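Local atomic coordinates of aerolysin-like protein (Bombina maxima, PDB entry 6LH8), a protein that probably acts in a toad's aerolysin-family pore-forming system, in which one paralog modulates endolysosomes and another restrains it under oxidizing conditions. Residues 59-62 with 63-66. Residues are numbered along the deposited sequence; the frame is centred on the assembly and turned at random.
Sequences EVPI and GTEI
Pro61 and Thr64 meet across a type II beta turn, and two hydrogen bonds from Thr64 converge on one carbonyl oxygen. The backbone bond closes the turn: Thr64 N donates to Pro61 O over 3.1 Å, with an N-H...O angle of 157°. This donor sits well above the carbonyl plane. The second bond comes from the side chain, with Thr64 OG1 donating to Pro61 O at 2.7 Å. The hydroxyl is tilted about 21° from the same plane. With chi1 at -61° OG1 stands beside the backbone N of Thr64, and the two donors face one acceptor.

Carbon atoms of Pro61 and Val60 lie against the hydroxyl. Pro61 CD lies 3.3 Å from Thr64 OG1, and the CB and CG of the proline ring are also near it. Val60 CG1 meets Thr64 at two atoms, 3.7 Å from Thr64 OG1 and 3.8 Å from Thr64 CB. The Val60 and Thr64 side chains cross at about a right angle, and Val60 also packs on Leu54 and Tyr85.

The turn corner is Ile62-Gly63. Gly63 takes the third position of the turn with a positive phi, as is usual for glycine in a type II turn. The CB of Ile62 leaves its CA directed away from the following residues, although its CG2 still lies beside Gly63 N.

Beyond the turn the chain enters strand 65-68, which pairs with strand 81-84; Gly63 and Thr64 already bond to the backbone of Tyr85. The paired donors satisfy Pro61 O twice, tying the turn's first residue to its last. The hydroxyl bond probably holds the rotation of the Thr64 side chain, a buried residue.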
ATOM      1  N   GLU A  59      27.632  -9.961  -3.343  1.00 24.32           N
ATOM      2  CA  GLU A  59      28.848  -9.181  -3.535  1.00 25.54           C
ATOM      3  C   GLU A  59      28.586  -7.681  -3.543  1.00 24.49           C
ATOM      4  O   GLU A  59      29.542  -6.901  -3.534  1.00 24.17           O
ATOM      5  CB  GLU A  59      29.528  -9.567  -4.853  1.00 27.37           C
ATOM      6  CG  GLU A  59      30.047 -10.984  -4.919  1.00 34.49           C
ATOM      7  CD  GLU A  59      31.358 -11.128  -4.208  1.00 38.96           C
ATOM      8  OE1 GLU A  59      31.548 -12.148  -3.512  1.00 44.53           O
ATOM      9  OE2 GLU A  59      32.197 -10.213  -4.347  1.00 37.75           O
ATOM     10  N   VAL A  60      27.323  -7.268  -3.596  1.00 22.15           N
ATOM     11  CA  VAL A  60      27.015  -5.835  -3.607  1.00 23.19           C
ATOM     12  C   VAL A  60      27.601  -5.194  -2.349  1.00 23.18           C
ATOM     13  O   VAL A  60      27.357  -5.682  -1.235  1.00 23.84           O
ATOM     14  CB  VAL A  60      25.494  -5.622  -3.691  1.00 19.48           C
ATOM     15  CG1 VAL A  60      25.130  -4.167  -3.439  1.00 18.98           C
ATOM     16  CG2 VAL A  60      24.983  -6.091  -5.052  1.00 19.53           C
ATOM     17  N   PRO A  61      28.420  -4.144  -2.478  1.00 27.37           N
ATOM     18  CA  PRO A  61      29.049  -3.554  -1.289  1.00 25.79           C
ATOM     19  C   PRO A  61      28.030  -2.912  -0.367  1.00 25.19           C
ATOM     20  O   PRO A  61      27.076  -2.272  -0.810  1.00 22.32           O
ATOM     21  CB  PRO A  61      29.996  -2.500  -1.880  1.00 28.74           C
ATOM     22  CG  PRO A  61      30.190  -2.905  -3.309  1.00 32.51           C
ATOM     23  CD  PRO A  61      28.900  -3.535  -3.726  1.00 24.04           C
ATOM     24  N   ILE A  62      28.240  -3.090   0.938  1.00 23.94           N
ATOM     25  CA  ILE A  62      27.432  -2.360   1.905  1.00 24.54           C
ATOM     26  C   ILE A  62      27.605  -0.860   1.684  1.00 26.50           C
ATOM     27  O   ILE A  62      28.719  -0.365   1.461  1.00 28.35           O
ATOM     28  CB  ILE A  62      27.807  -2.793   3.334  1.00 28.68           C
ATOM     29  CG1 ILE A  62      27.292  -4.213   3.576  1.00 31.99           C
ATOM     30  CG2 ILE A  62      27.212  -1.830   4.351  1.00 27.74           C
ATOM     31  CD1 ILE A  62      27.480  -4.706   4.986  1.00 39.68           C
ATOM     32  N   GLY A  63      26.489  -0.132   1.712  1.00 21.55           N
ATOM     33  CA  GLY A  63      26.460   1.284   1.412  1.00 23.81           C
ATOM     34  C   GLY A  63      26.048   1.625  -0.007  1.00 23.44           C
ATOM     35  O   GLY A  63      25.821   2.808  -0.298  1.00 25.88           O
ATOM     36  N   THR A  64      25.967   0.633  -0.897  1.00 25.03           N
ATOM     37  CA  THR A  64      25.534   0.877  -2.271  1.00 25.66           C
ATOM     38  C   THR A  64      24.132   1.465  -2.289  1.00 25.84           C
ATOM     39  O   THR A  64      23.226   0.963  -1.615  1.00 23.79           O
ATOM     40  CB  THR A  64      25.559  -0.426  -3.075  1.00 22.90           C
ATOM     41  OG1 THR A  64      26.890  -0.941  -3.122  1.00 24.51           O
ATOM     42  CG2 THR A  64      25.071  -0.198  -4.499  1.00 25.46           C
ATOM     43  N   GLU A  65      23.945   2.529  -3.067  1.00 25.72           N
ATOM     44  CA  GLU A  65      22.637   3.157  -3.178  1.00 26.33           C
ATOM     45  C   GLU A  65      21.886   2.561  -4.359  1.00 25.90           C
ATOM     46  O   GLU A  65      22.462   2.338  -5.428  1.00 24.64           O
ATOM     47  CB  GLU A  65      22.767   4.675  -3.327  1.00 29.18           C
ATOM     48  CG  GLU A  65      23.191   5.367  -2.029  1.00 36.24           C
ATOM     49  CD  GLU A  65      22.947   6.867  -2.039  1.00 45.46           C
ATOM     50  OE1 GLU A  65      22.613   7.413  -3.110  1.00 43.70           O
ATOM     51  OE2 GLU A  65      23.090   7.504  -0.972  1.00 46.98           O
ATOM     52  N   ILE A  66      20.599   2.294  -4.154  1.00 23.78           N
ATOM     53  CA  ILE A  66      19.758   1.607  -5.129  1.00 20.88           C
ATOM     54  C   ILE A  66      18.496   2.439  -5.281  1.00 23.82           C
ATOM     55  O   ILE A  66      17.624   2.426  -4.402  1.00 23.90           O
ATOM     56  CB  ILE A  66      19.420   0.173  -4.702  1.00 22.19           C
ATOM     57  CG1 ILE A  66      20.699  -0.647  -4.507  1.00 23.00           C
ATOM     58  CG2 ILE A  66      18.477  -0.481  -5.703  1.00 24.77           C
ATOM     59  CD1 ILE A  66      20.524  -1.844  -3.574  1.00 26.00           C
TER